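Local atomic coordinates of glutamine cyclotransferase (Zymomonas mobilis, PDB entry 3NOL), a protein that catalyses the cyclisation of N-terminal glutamine residues to pyroglutamate with release of ammonia, as a bacterial glutaminyl cyclase built on a beta-propeller. Residues F48-G53 / V70-G75; L139-G144 / R149-E154; E178-E183 / H237-T242; F185-V188 / K193-R196. One frame throughout, in Å; residues are numbered along the deposited sequence. Where two conformers were deposited one is given.

Contact 1. Residues F48-G53 / V70-G75; sequences FFYRNG and VDIESG. With CA (calcium ion), chain B.
The phenol ring of Tyr-50 is met at its edge, close to its own plane, by the terminal methyl of Ile-72: CE2 of Tyr-50 and CD1 of Ile-72 are 3.5 Å apart, and the two side chains cross at about a right angle. Phe-240, Ala-231 and Asp-233 of other strands also pack against the tyrosine. With CG1 placed beside the backbone N of Ile-72 (chi1 -65°) and the chain extended beyond it, CD1 reaches out far enough to touch Gly-53 as well, 3.4 Å from its carbonyl O. That same oxygen accepts from a water at 2.8 Å, which in turn accepts from the backbone N of Ile-72 and so joins the two loops. Within 70-75, OD2 of Asp-71 accepts from N of Ser-74, an Asx motif, and from its OG on the opposite face of the carboxylate plane. Within strand 44-51, the carbonyl O of Phe-48 binds the calcium ion at 2.3 Å. The arrangement belongs to a four-stranded antiparallel blade of the beta-propeller: its innermost strand feeds the metal site, while Ile-72, in the loop after strand 64-70, packs on the end of strand 44-51 and the turn that follows it.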
loop_
_atom_site.group_PDB
_atom_site.type_symbol
_atom_site.label_atom_id
_atom_site.label_comp_id
_atom_site.label_asym_id
_atom_site.label_seq_id
_atom_site.Cartn_x
_atom_site.Cartn_y
_atom_site.Cartn_z
ATOM N N PHE A 48 -3.799 -0.223 -0.677
ATOM C CA PHE A 48 -4.268 -1.545 -0.248
ATOM C C PHE A 48 -4.087 -1.685 1.247
ATOM O O PHE A 48 -2.997 -1.507 1.764
ATOM C CB PHE A 48 -3.449 -2.630 -1.004
ATOM C CG PHE A 48 -3.867 -4.039 -0.742
ATOM C CD1 PHE A 48 -5.180 -4.464 -1.017
ATOM C CD2 PHE A 48 -2.923 -4.991 -0.354
ATOM C CE1 PHE A 48 -5.562 -5.816 -0.821
ATOM C CE2 PHE A 48 -3.299 -6.342 -0.161
ATOM C CZ PHE A 48 -4.611 -6.751 -0.388
ATOM N N PHE A 49 -5.170 -1.969 1.956
ATOM C CA PHE A 49 -5.037 -2.257 3.384
ATOM C C PHE A 49 -6.119 -3.236 3.828
ATOM O O PHE A 49 -7.083 -3.473 3.098
ATOM C CB PHE A 49 -5.004 -0.954 4.231
ATOM C CG PHE A 49 -6.294 -0.171 4.219
ATOM C CD1 PHE A 49 -6.446 0.930 3.374
ATOM C CD2 PHE A 49 -7.346 -0.519 5.056
ATOM C CE1 PHE A 49 -7.609 1.668 3.370
ATOM C CE2 PHE A 49 -8.541 0.227 5.055
ATOM C CZ PHE A 49 -8.674 1.324 4.200
ATOM N N TYR A 50 -5.931 -3.785 5.023
ATOM C CA TYR A 50 -6.888 -4.686 5.626
ATOM C C TYR A 50 -7.555 -3.959 6.785
ATOM O O TYR A 50 -6.905 -3.282 7.591
ATOM C CB TYR A 50 -6.136 -5.901 6.144
ATOM C CG TYR A 50 -6.976 -6.822 7.020
ATOM C CD1 TYR A 50 -7.169 -6.552 8.379
ATOM C CD2 TYR A 50 -7.531 -7.974 6.476
ATOM C CE1 TYR A 50 -7.924 -7.428 9.184
ATOM C CE2 TYR A 50 -8.265 -8.858 7.256
ATOM C CZ TYR A 50 -8.457 -8.578 8.600
ATOM O OH TYR A 50 -9.198 -9.464 9.343
ATOM N N ARG A 51 -8.870 -4.070 6.869
ATOM C CA ARG A 51 -9.589 -3.491 8.007
ATOM C C ARG A 51 -10.884 -4.235 8.190
ATOM O O ARG A 51 -11.556 -4.576 7.191
ATOM C CB ARG A 51 -9.854 -1.993 7.811
ATOM C CG ARG A 51 -10.491 -1.322 9.057
ATOM C CD ARG A 51 -10.457 0.163 9.010
ATOM N NE ARG A 51 -11.036 0.855 10.184
ATOM C CZ ARG A 51 -12.342 0.939 10.463
ATOM N NH1 ARG A 51 -12.761 1.634 11.510
ATOM N NH2 ARG A 51 -13.241 0.324 9.705
ATOM N N ASN A 52 -11.220 -4.493 9.458
ATOM C CA ASN A 52 -12.484 -5.133 9.836
ATOM C C ASN A 52 -12.817 -6.383 9.006
ATOM O O ASN A 52 -13.962 -6.585 8.566
ATOM C CB ASN A 52 -13.643 -4.118 9.865
ATOM C CG ASN A 52 -13.834 -3.379 8.539
ATOM O OD1 ASN A 52 -14.480 -3.870 7.618
ATOM N ND2 ASN A 52 -13.269 -2.187 8.451
ATOM N N GLY A 53 -11.793 -7.210 8.792
ATOM C CA GLY A 53 -11.960 -8.485 8.103
ATOM C C GLY A 53 -11.958 -8.435 6.587
ATOM O O GLY A 53 -12.009 -9.490 5.939
ATOM N N VAL A 70 -13.412 -5.235 -0.508
ATOM C CA VAL A 70 -13.257 -6.518 -1.190
ATOM C C VAL A 70 -13.234 -7.701 -0.199
ATOM O O VAL A 70 -12.491 -7.686 0.805
ATOM C CB VAL A 70 -11.946 -6.509 -2.058
ATOM C CG1 VAL A 70 -11.709 -7.847 -2.703
ATOM C CG2 VAL A 70 -11.986 -5.445 -3.098
ATOM N N ASP A 71 -14.073 -8.699 -0.491
ATOM C CA ASP A 71 -14.077 -9.984 0.222
ATOM C C ASP A 71 -12.755 -10.698 -0.024
ATOM O O ASP A 71 -12.368 -10.894 -1.185
ATOM C CB ASP A 71 -15.213 -10.880 -0.295
ATOM C CG ASP A 71 -15.262 -12.214 0.425
ATOM O OD1 ASP A 71 -15.602 -12.244 1.621
ATOM O OD2 ASP A 71 -14.926 -13.237 -0.207
ATOM N N ILE A 72 -12.058 -11.058 1.052
ATOM C CA ILE A 72 -10.720 -11.658 0.936
ATOM C C ILE A 72 -10.748 -12.966 0.145
ATOM O O ILE A 72 -9.982 -13.147 -0.808
ATOM C CB ILE A 72 -10.037 -11.886 2.313
ATOM C CG1 ILE A 72 -9.771 -10.542 3.003
ATOM C CG2 ILE A 72 -8.721 -12.669 2.135
ATOM C CD1 ILE A 72 -9.216 -10.649 4.417
ATOM N N GLU A 73 -11.632 -13.877 0.562
ATOM C CA GLU A 73 -11.663 -15.243 0.012
ATOM C C GLU A 73 -11.998 -15.319 -1.476
ATOM O O GLU A 73 -11.467 -16.176 -2.190
ATOM C CB GLU A 73 -12.656 -16.093 0.817
ATOM C CG GLU A 73 -12.061 -16.560 2.131
ATOM C CD GLU A 73 -13.080 -17.157 3.092
ATOM O OE1 GLU A 73 -14.275 -17.293 2.742
ATOM O OE2 GLU A 73 -12.664 -17.493 4.218
ATOM N N SER A 74 -12.876 -14.426 -1.939
ATOM C CA SER A 74 -13.387 -14.477 -3.311
ATOM C C SER A 74 -12.779 -13.396 -4.206
ATOM O O SER A 74 -12.840 -13.497 -5.434
ATOM C CB SER A 74 -14.911 -14.325 -3.319
ATOM O OG SER A 74 -15.279 -12.992 -2.984
ATOM N N GLY A 75 -12.220 -12.351 -3.584
ATOM C CA GLY A 75 -11.733 -11.174 -4.303
ATOM C C GLY A 75 -12.832 -10.304 -4.920
ATOM O O GLY A 75 -12.541 -9.426 -5.735
HETATM CA CA CA B . -0.943 -0.780 2.517
HETATM O O HOH W 1 -13.112 -10.803 3.723
HETATM O O HOH W 2 -2.123 1.104 3.407
#

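Contact 2. Residues L139-G144 / R149-E154; sequences LIMSDG and RFLDPE
Leu-139, Ile-140 and Met-141 pair antiparallel with Leu-151, Phe-150 and Arg-149, the short strand axes 4.7 Å apart at closest and 151° between their directions. Leu-139 with Leu-151 and Met-141 with Arg-149 are hydrogen-bonded pairs, each closed by two N-H to O bonds; Ile-140 with Phe-150 between them is non-hydrogen-bonded. On the Ile-140 face the two side chains run side by side and point the same way, CG1 of Ile-140 lying 3.7 Å from CD1 of Phe-150. The other face carries Leu-139, Met-141, Arg-149 and Leu-151. Here SD of Met-141 rests 3.9 Å from CD1 of Leu-151, while its methyl CE, swung round by the bend at chi3 (-73°), sits over one face of the Arg-149 guanidinium, displaced toward the rim and 3.8 Å from NH1. That guanidinium has polar partners in several directions. NH1 forms a salt bridge with OD2 of Asp-143 at 3.1 Å, weak as a hydrogen bond, with the carboxylate and guanidinium planes 53° apart. NE donates to a water at 2.9 Å that also donates to the carbonyl O of Met-141. Beyond the hairpin, NH2 is hydrogen-bonded to the carbonyl O of Asp-126, and OD1 of Asp-143 to OG1 of Thr-145. A buried arginine is therefore supplied with a carboxylate, a water and a backbone carbonyl, which probably offsets the cost of burying its charge, while Met-141 gives it an apolar cover.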
loop_
_atom_site.group_PDB
_atom_site.type_symbol
_atom_site.label_atom_id
_atom_site.label_comp_id
_atom_site.label_asym_id
_atom_site.label_seq_id
_atom_site.Cartn_x
_atom_site.Cartn_y
_atom_site.Cartn_z
ATOM N N LEU A 139 -0.583 9.523 10.102
ATOM C CA LEU A 139 -0.593 8.971 8.744
ATOM C C LEU A 139 0.820 9.092 8.209
ATOM O O LEU A 139 1.527 10.043 8.534
ATOM C CB LEU A 139 -1.546 9.759 7.847
ATOM C CG LEU A 139 -3.021 9.469 8.191
ATOM C CD1 LEU A 139 -3.985 10.666 7.905
ATOM C CD2 LEU A 139 -3.547 8.150 7.567
ATOM N N ILE A 140 1.196 8.173 7.327
ATOM C CA ILE A 140 2.550 8.147 6.813
ATOM C C ILE A 140 2.426 7.982 5.309
ATOM O O ILE A 140 1.783 7.032 4.840
ATOM C CB ILE A 140 3.361 6.983 7.396
ATOM C CG1 ILE A 140 3.373 7.018 8.937
ATOM C CG2 ILE A 140 4.784 6.989 6.793
ATOM C CD1 ILE A 140 3.823 5.695 9.511
ATOM N N MET A 141 2.992 8.930 4.568
ATOM C CA MET A 141 2.864 8.949 3.122
ATOM C C MET A 141 4.217 8.915 2.392
ATOM O O MET A 141 5.172 9.601 2.791
ATOM C CB MET A 141 2.033 10.159 2.666
ATOM C CG MET A 141 2.686 11.508 2.735
ATOM S SD MET A 141 1.549 12.812 2.133
ATOM C CE MET A 141 1.521 12.563 0.369
ATOM N N SER A 142 4.275 8.099 1.340
ATOM C CA SER A 142 5.401 8.079 0.397
ATOM C C SER A 142 4.984 8.833 -0.880
ATOM O O SER A 142 3.794 9.164 -1.069
ATOM C CB SER A 142 5.766 6.636 0.028
ATOM O OG SER A 142 4.653 5.970 -0.575
ATOM N N ASP A 143 5.952 9.061 -1.763
ATOM C CA ASP A 143 5.723 9.837 -2.975
ATOM C C ASP A 143 6.671 9.476 -4.123
ATOM O O ASP A 143 6.846 10.269 -5.052
ATOM C CB ASP A 143 5.803 11.354 -2.663
ATOM C CG ASP A 143 7.197 11.803 -2.218
ATOM O OD1 ASP A 143 8.134 10.977 -2.224
ATOM O OD2 ASP A 143 7.347 12.994 -1.870
ATOM N N GLY A 144 7.310 8.313 -4.066
ATOM C CA GLY A 144 8.169 7.864 -5.179
ATOM C C GLY A 144 9.592 8.388 -5.012
ATOM O O GLY A 144 10.471 8.037 -5.793
ATOM N N ARG A 149 6.705 11.288 4.794
ATOM C CA ARG A 149 6.125 12.349 5.614
ATOM C C ARG A 149 5.120 11.767 6.575
ATOM O O ARG A 149 4.261 10.951 6.172
ATOM C CB ARG A 149 5.430 13.378 4.732
ATOM C CG ARG A 149 6.385 14.262 3.987
ATOM C CD ARG A 149 5.612 15.070 2.950
ATOM N NE ARG A 149 5.531 14.403 1.648
ATOM C CZ ARG A 149 4.785 14.829 0.624
ATOM N NH1 ARG A 149 4.819 14.180 -0.530
ATOM N NH2 ARG A 149 4.009 15.908 0.755
ATOM N N PHE A 150 5.242 12.185 7.832
ATOM C CA PHE A 150 4.307 11.808 8.888
ATOM C C PHE A 150 3.336 12.959 9.040
ATOM O O PHE A 150 3.760 14.069 9.409
ATOM C CB PHE A 150 5.039 11.586 10.213
ATOM C CG PHE A 150 5.947 10.391 10.224
ATOM C CD1 PHE A 150 5.601 9.247 10.960
ATOM C CD2 PHE A 150 7.158 10.405 9.521
ATOM C CE1 PHE A 150 6.451 8.129 10.992
ATOM C CE2 PHE A 150 8.005 9.291 9.528
ATOM C CZ PHE A 150 7.664 8.152 10.268
ATOM N N LEU A 151 2.056 12.690 8.777
ATOM C CA LEU A 151 1.015 13.712 8.853
ATOM C C LEU A 151 0.291 13.707 10.189
ATOM O O LEU A 151 -0.068 12.637 10.698
ATOM C CB LEU A 151 -0.011 13.547 7.727
ATOM C CG LEU A 151 0.469 13.397 6.264
ATOM C CD1 LEU A 151 -0.719 13.335 5.291
ATOM C CD2 LEU A 151 1.454 14.476 5.831
ATOM N N ASP A 152 0.065 14.896 10.747
ATOM C CA ASP A 152 -0.871 15.046 11.854
ATOM C C ASP A 152 -2.242 14.675 11.286
ATOM O O ASP A 152 -2.614 15.189 10.252
ATOM C CB ASP A 152 -0.922 16.491 12.346
ATOM C CG ASP A 152 -1.907 16.661 13.470
ATOM O OD1 ASP A 152 -3.072 16.976 13.211
ATOM O OD2 ASP A 152 -1.509 16.419 14.627
ATOM N N PRO A 153 -2.965 13.742 11.929
ATOM C CA PRO A 153 -4.215 13.225 11.340
ATOM C C PRO A 153 -5.367 14.238 11.322
ATOM O O PRO A 153 -6.329 14.062 10.579
ATOM C CB PRO A 153 -4.569 12.025 12.237
ATOM C CG PRO A 153 -3.373 11.838 13.149
ATOM C CD PRO A 153 -2.643 13.109 13.219
ATOM N N GLU A 154 -5.269 15.280 12.140
ATOM C CA GLU A 154 -6.298 16.325 12.119
ATOM C C GLU A 154 -6.023 17.388 11.058
ATOM O O GLU A 154 -6.881 17.657 10.213
ATOM C CB GLU A 154 -6.500 16.906 13.512
ATOM C CG GLU A 154 -7.141 15.856 14.478
ATOM C CD GLU A 154 -8.512 15.349 13.993
ATOM O OE1 GLU A 154 -9.475 16.153 13.983
ATOM O OE2 GLU A 154 -8.635 14.152 13.614
HETATM O O HOH W 3 6.353 11.686 1.110
#

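Contact 3. Residues E178-E183 / H237-T242; sequences EWVDGE and HRLFVT. With CA (calcium ion), chain B; SO4 (sulfate ion), chain D.
Val-180 and Leu-239 meet through their methyls, CG2 of the valine 4.3 Å from CD1 of the leucine, between strands 177-180 and 238-243, in two different blades of the beta-propeller. Farther out, Asp-181 and His-237 approach from opposite directions; OD2 of Asp-181 comes to 2.9 Å from CE1 of His-237, carboxylate and ring planes 47° apart, without a hydrogen bond. The aspartate's salt bridge is made by OD1, to Lys-234. A type I' turn from Val-180 to Glu-183, closed by two backbone bonds, sets Asp-181 at this corner. Trp-179, on the other side of its strand, has the turn over one indole face, with C of Gly-182 and O of Glu-183 near the rim, and its NE1 donates at 3.0 Å to O3 of a sulfate, probably from the crystallisation liquor, that NZ of Lys-234 also binds. A leucine at Trp-179 would probably leave the sulfate without this donor and open a gap beneath the turn. Glu-178, in the same strand, is a calcium ligand beside Glu-176, Leu-177, Phe-48 and Ile-230. Its CG lies trans to the backbone N (chi1 -168°) and the chain then bends at chi2, which brings OE2 to 2.3 Å from the calcium ion.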
loop_
_atom_site.group_PDB
_atom_site.type_symbol
_atom_site.label_atom_id
_atom_site.label_comp_id
_atom_site.label_asym_id
_atom_site.label_seq_id
_atom_site.Cartn_x
_atom_site.Cartn_y
_atom_site.Cartn_z
ATOM N N GLU A 178 2.873 -0.087 4.285
ATOM C CA GLU A 178 2.096 -0.680 5.376
ATOM C C GLU A 178 2.871 -0.650 6.692
ATOM O O GLU A 178 4.022 -1.076 6.726
ATOM C CB GLU A 178 1.691 -2.129 5.050
ATOM C CG GLU A 178 0.636 -2.646 6.035
ATOM C CD GLU A 178 -0.722 -1.962 5.856
ATOM O OE1 GLU A 178 -1.512 -1.991 6.820
ATOM O OE2 GLU A 178 -1.016 -1.400 4.754
ATOM N N TRP A 179 2.237 -0.142 7.754
ATOM C CA TRP A 179 2.816 -0.233 9.111
ATOM C C TRP A 179 2.631 -1.660 9.607
ATOM O O TRP A 179 1.499 -2.161 9.695
ATOM C CB TRP A 179 2.063 0.718 10.029
ATOM C CG TRP A 179 2.613 0.780 11.399
ATOM C CD1 TRP A 179 2.133 0.132 12.511
ATOM C CD2 TRP A 179 3.715 1.576 11.840
ATOM N NE1 TRP A 179 2.896 0.458 13.613
ATOM C CE2 TRP A 179 3.875 1.340 13.233
ATOM C CE3 TRP A 179 4.603 2.441 11.194
ATOM C CZ2 TRP A 179 4.877 1.970 13.997
ATOM C CZ3 TRP A 179 5.604 3.071 11.962
ATOM C CH2 TRP A 179 5.738 2.817 13.342
ATOM N N VAL A 180 3.737 -2.338 9.889
ATOM C CA VAL A 180 3.689 -3.720 10.328
ATOM C C VAL A 180 4.537 -3.883 11.592
ATOM O O VAL A 180 5.774 -3.831 11.538
ATOM C CB VAL A 180 4.158 -4.693 9.197
ATOM C CG1 VAL A 180 4.110 -6.176 9.648
ATOM C CG2 VAL A 180 3.349 -4.489 7.906
ATOM N N ASP A 181 3.845 -4.025 12.722
ATOM C CA ASP A 181 4.485 -4.272 14.022
ATOM C C ASP A 181 5.692 -3.344 14.283
ATOM O O ASP A 181 6.777 -3.806 14.612
ATOM C CB ASP A 181 4.861 -5.756 14.138
ATOM C CG ASP A 181 3.636 -6.660 14.299
ATOM O OD1 ASP A 181 2.474 -6.167 14.260
ATOM O OD2 ASP A 181 3.851 -7.880 14.452
ATOM N N GLY A 182 5.475 -2.037 14.125
ATOM C CA GLY A 182 6.458 -1.027 14.529
ATOM C C GLY A 182 7.430 -0.650 13.426
ATOM O O GLY A 182 8.274 0.230 13.628
ATOM N N GLU A 183 7.310 -1.311 12.265
ATOM C CA GLU A 183 8.122 -0.990 11.090
ATOM C C GLU A 183 7.288 -0.452 9.924
ATOM O O GLU A 183 6.101 -0.774 9.785
ATOM C CB GLU A 183 8.913 -2.226 10.629
ATOM C CG GLU A 183 9.897 -2.693 11.670
ATOM C CD GLU A 183 10.838 -3.773 11.186
ATOM O OE1 GLU A 183 10.531 -4.461 10.195
ATOM O OE2 GLU A 183 11.903 -3.931 11.829
ATOM N N HIS A 237 -2.386 -11.583 12.661
ATOM C CA HIS A 237 -1.034 -11.512 12.083
ATOM C C HIS A 237 -0.950 -12.186 10.699
ATOM O O HIS A 237 -0.196 -13.149 10.487
ATOM C CB HIS A 237 0.009 -12.033 13.079
ATOM C CG HIS A 237 0.503 -10.983 14.034
ATOM N ND1 HIS A 237 1.799 -10.968 14.512
ATOM C CD2 HIS A 237 -0.118 -9.913 14.594
ATOM C CE1 HIS A 237 1.949 -9.942 15.337
ATOM N NE2 HIS A 237 0.805 -9.280 15.397
ATOM N N ARG A 238 -1.734 -11.647 9.770
ATOM C CA ARG A 238 -1.686 -12.058 8.360
ATOM C C ARG A 238 -1.125 -10.942 7.491
ATOM O O ARG A 238 -1.681 -9.833 7.455
ATOM C CB ARG A 238 -3.080 -12.467 7.856
ATOM C CG ARG A 238 -3.655 -13.727 8.526
ATOM C CD ARG A 238 -5.004 -14.166 7.919
ATOM N NE ARG A 238 -6.054 -13.177 8.197
ATOM C CZ ARG A 238 -7.288 -13.169 7.678
ATOM N NH1 ARG A 238 -7.693 -14.102 6.820
ATOM N NH2 ARG A 238 -8.140 -12.202 8.030
ATOM N N LEU A 239 -0.034 -11.251 6.792
ATOM C CA LEU A 239 0.584 -10.321 5.859
ATOM C C LEU A 239 0.154 -10.682 4.432
ATOM O O LEU A 239 0.307 -11.835 4.010
ATOM C CB LEU A 239 2.107 -10.405 5.974
ATOM C CG LEU A 239 2.953 -9.448 5.125
ATOM C CD1 LEU A 239 2.642 -7.997 5.434
ATOM C CD2 LEU A 239 4.446 -9.734 5.293
ATOM N N PHE A 240 -0.356 -9.695 3.705
ATOM C CA PHE A 240 -0.893 -9.905 2.360
ATOM C C PHE A 240 -0.128 -9.022 1.384
ATOM O O PHE A 240 0.063 -7.820 1.643
ATOM C CB PHE A 240 -2.371 -9.498 2.288
ATOM C CG PHE A 240 -3.275 -10.270 3.209
ATOM C CD1 PHE A 240 -3.717 -11.551 2.851
ATOM C CD2 PHE A 240 -3.682 -9.714 4.432
ATOM C CE1 PHE A 240 -4.578 -12.254 3.687
ATOM C CE2 PHE A 240 -4.544 -10.419 5.279
ATOM C CZ PHE A 240 -4.991 -11.676 4.913
ATOM N N VAL A 241 0.251 -9.599 0.249
ATOM C CA VAL A 241 0.921 -8.817 -0.802
ATOM C C VAL A 241 0.260 -9.082 -2.156
ATOM O O VAL A 241 -0.208 -10.201 -2.430
ATOM C CB VAL A 241 2.436 -9.123 -0.880
ATOM C CG1 VAL A 241 3.153 -8.662 0.419
ATOM C CG2 VAL A 241 2.687 -10.628 -1.147
ATOM N N THR A 242 0.198 -8.047 -2.988
ATOM C CA THR A 242 -0.301 -8.210 -4.350
ATOM C C THR A 242 0.443 -7.267 -5.325
ATOM O O THR A 242 1.509 -6.709 -5.004
ATOM C CB THR A 242 -1.877 -8.072 -4.408
ATOM O OG1 THR A 242 -2.388 -8.533 -5.682
ATOM C CG2 THR A 242 -2.305 -6.628 -4.150
HETATM CA CA CA B . -0.943 -0.780 2.517
HETATM S S SO4 D . 2.272 -1.528 16.425
HETATM O O1 SO4 D . 1.567 -2.242 17.493
HETATM O O2 SO4 D . 2.420 -2.391 15.258
HETATM O O3 SO4 D . 1.489 -0.341 16.084
HETATM O O4 SO4 D . 3.608 -1.126 16.883
HETATM O O HOH W 2 -2.123 1.104 3.407
#

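Contact 4. Residues F185-V188 / K193-R196; sequences FANV and KIVR
Ala-186 and Val-195 exchange both backbone bonds of their antiparallel pair: N of Ala-186 reaches O of Val-195 at 2.9 Å, and N of Val-195 reaches O of Ala-186 at 3.0 Å. Toward the hairpin end the pairing slackens, and N of Val-188 gives only a weak bond to O of Lys-193, at 3.5 Å. That carbonyl also receives a water at 2.7 Å, to which ND2 of Asn-187 donates. The other end of this amide, OD1, accepts from the backbone N of Gly-229, so the buried amide has a polar partner for each end. ND2 also packs alongside CG1 of Ile-194. Next to the Ala-186 and Val-195 pair, away from the hairpin loop, Phe-185 and Arg-196 point the same way. CG of Arg-196 stands over a face of the Phe-185 ring in a CH-pi contact, 4.0 Å from the centroid; past the bend at chi3 (70°), NE lies 3.6 Å from CE1, and the guanidinium plane is turned 56° from the ring. NE is held by a salt bridge to OE1 of Glu-183. With a serine in place of Arg-196, Glu-183 would probably lose its counter-charge and the phenylalanine ring its cover. On the Ala-186 face, CG2 of Val-188 packs 3.9 Å from CG1 of Val-195. The hairpin lies between strands 177-180 and 204-209, with strand 227-233 touching the face that carries Asn-187 and Ile-194.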
loop_
_atom_site.group_PDB
_atom_site.type_symbol
_atom_site.label_atom_id
_atom_site.label_comp_id
_atom_site.label_asym_id
_atom_site.label_seq_id
_atom_site.Cartn_x
_atom_site.Cartn_y
_atom_site.Cartn_z
ATOM N N PHE A 185 6.793 -1.011 6.181
ATOM C CA PHE A 185 7.077 -1.818 4.980
ATOM C C PHE A 185 6.730 -0.963 3.749
ATOM O O PHE A 185 5.663 -0.327 3.712
ATOM C CB PHE A 185 6.207 -3.068 4.953
ATOM C CG PHE A 185 6.655 -4.192 5.914
ATOM C CD1 PHE A 185 7.412 -3.925 7.075
ATOM C CD2 PHE A 185 6.266 -5.501 5.647
ATOM C CE1 PHE A 185 7.790 -4.966 7.955
ATOM C CE2 PHE A 185 6.620 -6.562 6.512
ATOM C CZ PHE A 185 7.387 -6.289 7.676
ATOM N N ALA A 186 7.596 -0.975 2.734
ATOM C CA ALA A 186 7.304 -0.212 1.511
ATOM C C ALA A 186 7.630 -1.001 0.265
ATOM O O ALA A 186 8.709 -1.600 0.183
ATOM C CB ALA A 186 8.104 1.086 1.481
ATOM N N ASN A 187 6.716 -1.018 -0.703
ATOM C CA ASN A 187 7.112 -1.464 -2.035
ATOM C C ASN A 187 8.153 -0.486 -2.578
ATOM O O ASN A 187 8.079 0.714 -2.312
ATOM C CB ASN A 187 5.918 -1.515 -2.995
ATOM C CG ASN A 187 4.959 -2.644 -2.672
ATOM O OD1 ASN A 187 3.906 -2.413 -2.090
ATOM N ND2 ASN A 187 5.320 -3.870 -3.051
ATOM N N VAL A 188 9.115 -1.022 -3.329
ATOM C CA VAL A 188 10.032 -0.213 -4.096
ATOM C C VAL A 188 9.667 -0.439 -5.568
ATOM O O VAL A 188 9.840 -1.540 -6.120
ATOM C CB VAL A 188 11.492 -0.590 -3.827
ATOM C CG1 VAL A 188 12.417 0.327 -4.649
ATOM C CG2 VAL A 188 11.791 -0.559 -2.307
ATOM N N LYS A 193 10.796 -6.308 -4.498
ATOM C CA LYS A 193 11.264 -6.281 -3.119
ATOM C C LYS A 193 10.465 -5.336 -2.273
ATOM O O LYS A 193 9.976 -4.334 -2.758
ATOM C CB LYS A 193 12.741 -5.944 -3.060
ATOM C CG LYS A 193 13.554 -7.152 -3.482
ATOM C CD LYS A 193 14.902 -6.766 -3.901
ATOM C CE LYS A 193 15.592 -7.953 -4.530
ATOM N NZ LYS A 193 16.901 -7.454 -4.987
ATOM N N ILE A 194 10.357 -5.677 -0.992
ATOM C CA ILE A 194 9.702 -4.824 -0.029
ATOM C C ILE A 194 10.713 -4.518 1.044
ATOM O O ILE A 194 11.333 -5.434 1.589
ATOM C CB ILE A 194 8.445 -5.514 0.571
ATOM C CG1 ILE A 194 7.360 -5.678 -0.513
ATOM C CG2 ILE A 194 7.961 -4.757 1.825
ATOM C CD1 ILE A 194 6.241 -6.616 -0.090
ATOM N N VAL A 195 10.934 -3.239 1.304
ATOM C CA VAL A 195 11.885 -2.856 2.359
ATOM C C VAL A 195 11.176 -2.640 3.681
ATOM O O VAL A 195 10.034 -2.183 3.735
ATOM C CB VAL A 195 12.757 -1.637 1.996
ATOM C CG1 VAL A 195 13.689 -1.978 0.804
ATOM C CG2 VAL A 195 11.907 -0.399 1.729
ATOM N N ARG A 196 11.882 -3.009 4.739
ATOM C CA ARG A 196 11.423 -2.811 6.106
ATOM C C ARG A 196 12.231 -1.628 6.647
ATOM O O ARG A 196 13.459 -1.683 6.669
ATOM C CB ARG A 196 11.681 -4.082 6.936
ATOM C CG ARG A 196 11.041 -5.335 6.336
ATOM C CD ARG A 196 11.480 -6.617 7.041
ATOM N NE ARG A 196 10.908 -6.686 8.381
ATOM C CZ ARG A 196 10.684 -7.815 9.051
ATOM N NH1 ARG A 196 10.138 -7.752 10.258
ATOM N NH2 ARG A 196 10.959 -9.000 8.506
HETATM O O HOH W 4 8.064 -3.625 -4.551
#

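How the contacts relate
From the N terminus, contact 1 comes first, joining the ends of a blade's innermost and third strands across 16 mostly strand residues. Contact 2 follows in series and closes a beta hairpin, as contact 4 does later. Contact 3 spans 53 residues between 178-183 and 237-242, and contact 4 is nested inside that loop; no two contacts cross. Contacts 3 and 4 share one sheet, where the carbonyl O of Glu-178 probably accepts from N of Phe-185. Contacts 1 and 3 meet at the calcium ion and its shared water, drawing blades from distant parts of the chain together. Contact 2 reaches contact 3 where Ile-140 packs on Trp-179.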